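Local atomic coordinates of hypothetical protein yxiM (Bacillus subtilis, PDB entry 2O14), a protein that is an uncharacterised member of the GDSL lipolytic enzyme family and probably acts as an esterase. Residues Met261-Lys266 with Glu306-Tyr311. Residues are numbered along the deposited sequence; the frame is centred on the assembly and turned at random.
Sequences MIRQVK and EEEKTY
Ile262 and Glu308 bring the two backbones nearest each other, their CA atoms 7.5 Å apart, where the C-terminal turns of helix 251-266 face the chain leaving helix 298-307. Lys309, with a positive phi of 53°, ends that helical path and turns the backbone through Thr310 into the strand that starts at Tyr311. Across the two segments, the polar link is a side-on salt bridge in which Arg263 gives one nitrogen to each carboxylate oxygen of Glu308. Arg263 NE reaches Glu308 OE1 at 3.0 Å in an almost straight bond lying in the guanidinium plane, although it meets OE1 from above the carboxylate plane. The second bond, Arg263 NH2 to Glu308 OE2 at 3.3 Å, is more bent, and the planes of the two flat groups lie 56° apart. Arg263 spans the gap with a chain extended from CG to NE, whereas Glu308 is bent at chi2. Glu308 OE2 also pairs with Arg259, one helical turn before Arg263; an alanine here removes the carboxylate and would probably leave Arg263 without its mate across the contact and Arg259 with Glu307 alone of these two glutamates. Toward strand 271-275, Ile262 CG2 packs on Thr310 CG2 at 3.5 Å and on Glu308 CB at 4.0 Å. Lys266 CE passes 3.2 Å from Glu308 O, and its NZ makes a weak hydrogen bond to Lys309 O. Ile262 and Thr310 both touch Leu274, whose backbone pairs with Tyr311; the contact thus joins the end of helix 251-266 to the turn leading into edge strand 311-313 of the GDSL hydrolase domain's parallel sheet.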
HETATM    1  N   MSE A 261       6.307  15.226   7.498  1.00 20.78           N
HETATM    2  CA  MSE A 261       5.690  14.517   6.381  1.00 22.08           C
HETATM    3  C   MSE A 261       4.573  15.350   5.769  1.00 21.00           C
HETATM    4  O   MSE A 261       4.461  15.450   4.549  1.00 20.78           O
HETATM    5  CB  MSE A 261       5.117  13.170   6.832  1.00 30.36           C
HETATM    6  CG  MSE A 261       6.156  12.159   7.267  1.00 34.39           C
HETATM    7 SE   MSE A 261       5.474  10.349   7.137  1.00 44.54          SE
HETATM    8  CE  MSE A 261       4.634  10.194   8.879  1.00 36.07           C
ATOM      9  N   ILE A 262       3.744  15.941   6.625  1.00 23.77           N
ATOM     10  CA  ILE A 262       2.635  16.772   6.162  1.00 22.66           C
ATOM     11  C   ILE A 262       3.148  17.935   5.318  1.00 23.62           C
ATOM     12  O   ILE A 262       2.591  18.248   4.263  1.00 24.44           O
ATOM     13  CB  ILE A 262       1.837  17.346   7.352  1.00 22.07           C
ATOM     14  CG1 ILE A 262       1.171  16.210   8.126  1.00 17.40           C
ATOM     15  CG2 ILE A 262       0.799  18.346   6.849  1.00 18.49           C
ATOM     16  CD1 ILE A 262       0.630  16.629   9.471  1.00 22.87           C
ATOM     17  N   ARG A 263       4.212  18.576   5.787  1.00 27.01           N
ATOM     18  CA  ARG A 263       4.788  19.705   5.071  1.00 29.12           C
ATOM     19  C   ARG A 263       5.376  19.282   3.731  1.00 29.33           C
ATOM     20  O   ARG A 263       5.198  19.964   2.721  1.00 29.70           O
ATOM     21  CB  ARG A 263       5.850  20.383   5.939  1.00 34.98           C
ATOM     22  CG  ARG A 263       5.246  21.047   7.170  1.00 37.53           C
ATOM     23  CD  ARG A 263       6.247  21.883   7.938  1.00 39.20           C
ATOM     24  NE  ARG A 263       5.573  22.674   8.962  1.00 41.19           N
ATOM     25  CZ  ARG A 263       6.188  23.492   9.812  1.00 43.81           C
ATOM     26  NH1 ARG A 263       7.507  23.634   9.767  1.00 44.06           N
ATOM     27  NH2 ARG A 263       5.481  24.176  10.703  1.00 44.46           N
ATOM     28  N   GLN A 264       6.068  18.148   3.716  1.00 30.07           N
ATOM     29  CA  GLN A 264       6.655  17.662   2.479  1.00 28.95           C
ATOM     30  C   GLN A 264       5.568  17.362   1.462  1.00 28.79           C
ATOM     31  O   GLN A 264       5.713  17.675   0.283  1.00 29.60           O
ATOM     32  CB  GLN A 264       7.490  16.410   2.731  1.00 28.01           C
ATOM     33  CG  GLN A 264       8.787  16.676   3.462  1.00 25.33           C
ATOM     34  CD  GLN A 264       9.746  15.517   3.343  1.00 27.42           C
ATOM     35  OE1 GLN A 264      10.089  15.102   2.239  1.00 26.57           O
ATOM     36  NE2 GLN A 264      10.185  14.986   4.478  1.00 27.73           N
ATOM     37  N   VAL A 265       4.474  16.757   1.912  1.00 21.95           N
ATOM     38  CA  VAL A 265       3.387  16.444   0.997  1.00 21.87           C
ATOM     39  C   VAL A 265       2.704  17.729   0.538  1.00 23.09           C
ATOM     40  O   VAL A 265       2.390  17.878  -0.641  1.00 22.97           O
ATOM     41  CB  VAL A 265       2.347  15.502   1.642  1.00 23.88           C
ATOM     42  CG1 VAL A 265       1.121  15.374   0.736  1.00 22.66           C
ATOM     43  CG2 VAL A 265       2.970  14.126   1.866  1.00 20.57           C
ATOM     44  N   LYS A 266       2.480  18.659   1.460  1.00 25.51           N
ATOM     45  CA  LYS A 266       1.844  19.920   1.097  1.00 28.17           C
ATOM     46  C   LYS A 266       2.734  20.695   0.136  1.00 28.08           C
ATOM     47  O   LYS A 266       2.247  21.469  -0.685  1.00 28.95           O
ATOM     48  CB  LYS A 266       1.554  20.763   2.340  1.00 35.37           C
ATOM     49  CG  LYS A 266       0.254  20.406   3.041  1.00 39.10           C
ATOM     50  CD  LYS A 266       0.088  21.211   4.325  1.00 43.69           C
ATOM     51  CE  LYS A 266      -1.321  21.100   4.888  1.00 45.43           C
ATOM     52  NZ  LYS A 266      -2.322  21.746   3.990  1.00 47.32           N
ATOM     53  N   GLU A 306      -4.799  21.118  13.293  1.00 33.57           N
ATOM     54  CA  GLU A 306      -5.058  22.544  13.470  1.00 35.27           C
ATOM     55  C   GLU A 306      -3.826  23.378  13.146  1.00 35.17           C
ATOM     56  O   GLU A 306      -3.913  24.376  12.429  1.00 34.48           O
ATOM     57  CB  GLU A 306      -5.492  22.809  14.912  1.00 67.65           C
ATOM     58  CG  GLU A 306      -6.663  21.945  15.354  1.00 74.49           C
ATOM     59  CD  GLU A 306      -6.911  22.005  16.851  1.00 79.09           C
ATOM     60  OE1 GLU A 306      -5.982  21.666  17.620  1.00 81.51           O
ATOM     61  OE2 GLU A 306      -8.033  22.385  17.256  1.00 80.91           O
ATOM     62  N   GLU A 307      -2.683  22.957  13.675  1.00 35.11           N
ATOM     63  CA  GLU A 307      -1.417  23.650  13.463  1.00 35.03           C
ATOM     64  C   GLU A 307      -0.943  23.657  12.008  1.00 35.91           C
ATOM     65  O   GLU A 307      -0.455  24.679  11.516  1.00 35.93           O
ATOM     66  CB  GLU A 307      -0.335  23.018  14.337  1.00 32.51           C
ATOM     67  CG  GLU A 307      -0.511  23.262  15.819  1.00 31.62           C
ATOM     68  CD  GLU A 307       0.407  22.392  16.650  1.00 31.07           C
ATOM     69  OE1 GLU A 307       1.567  22.196  16.238  1.00 29.56           O
ATOM     70  OE2 GLU A 307      -0.027  21.911  17.717  1.00 30.98           O
ATOM     71  N   GLU A 308      -1.073  22.521  11.327  1.00 35.80           N
ATOM     72  CA  GLU A 308      -0.644  22.409   9.933  1.00 34.75           C
ATOM     73  C   GLU A 308      -1.796  22.578   8.949  1.00 33.79           C
ATOM     74  O   GLU A 308      -1.614  22.453   7.740  1.00 33.87           O
ATOM     75  CB  GLU A 308       0.042  21.061   9.697  1.00 33.11           C
ATOM     76  CG  GLU A 308       1.289  20.847  10.544  1.00 31.99           C
ATOM     77  CD  GLU A 308       2.297  21.979  10.399  1.00 33.45           C
ATOM     78  OE1 GLU A 308       2.600  22.362   9.247  1.00 30.59           O
ATOM     79  OE2 GLU A 308       2.792  22.480  11.433  1.00 32.62           O
ATOM     80  N   LYS A 309      -2.982  22.854   9.476  1.00 31.85           N
ATOM     81  CA  LYS A 309      -4.164  23.058   8.650  1.00 31.65           C
ATOM     82  C   LYS A 309      -4.430  21.916   7.667  1.00 29.59           C
ATOM     83  O   LYS A 309      -4.442  22.113   6.452  1.00 27.37           O
ATOM     84  CB  LYS A 309      -4.031  24.379   7.888  1.00 50.78           C
ATOM     85  CG  LYS A 309      -3.810  25.577   8.792  1.00 53.76           C
ATOM     86  CD  LYS A 309      -3.628  26.856   7.992  1.00 56.88           C
ATOM     87  CE  LYS A 309      -3.344  28.034   8.911  1.00 58.39           C
ATOM     88  NZ  LYS A 309      -4.443  28.241   9.898  1.00 59.54           N
ATOM     89  N   THR A 310      -4.647  20.721   8.200  1.00 25.83           N
ATOM     90  CA  THR A 310      -4.934  19.565   7.363  1.00 25.25           C
ATOM     91  C   THR A 310      -6.381  19.162   7.618  1.00 25.58           C
ATOM     92  O   THR A 310      -7.008  19.664   8.549  1.00 24.99           O
ATOM     93  CB  THR A 310      -4.038  18.369   7.726  1.00 27.44           C
ATOM     94  OG1 THR A 310      -4.444  17.835   8.995  1.00 25.67           O
ATOM     95  CG2 THR A 310      -2.580  18.799   7.809  1.00 28.13           C
ATOM     96  N   TYR A 311      -6.918  18.277   6.784  1.00 27.59           N
ATOM     97  CA  TYR A 311      -8.276  17.791   6.985  1.00 27.43           C
ATOM     98  C   TYR A 311      -8.147  16.759   8.100  1.00 27.32           C
ATOM     99  O   TYR A 311      -7.062  16.211   8.318  1.00 26.02           O
ATOM    100  CB  TYR A 311      -8.813  17.140   5.711  1.00 32.80           C
ATOM    101  CG  TYR A 311      -9.147  18.131   4.620  1.00 35.04           C
ATOM    102  CD1 TYR A 311     -10.206  19.026   4.764  1.00 36.34           C
ATOM    103  CD2 TYR A 311      -8.394  18.189   3.452  1.00 36.35           C
ATOM    104  CE1 TYR A 311     -10.508  19.955   3.767  1.00 36.61           C
ATOM    105  CE2 TYR A 311      -8.685  19.113   2.448  1.00 37.91           C
ATOM    106  CZ  TYR A 311      -9.740  19.991   2.611  1.00 38.97           C
ATOM    107  OH  TYR A 311     -10.026  20.905   1.622  1.00 40.41           O
TER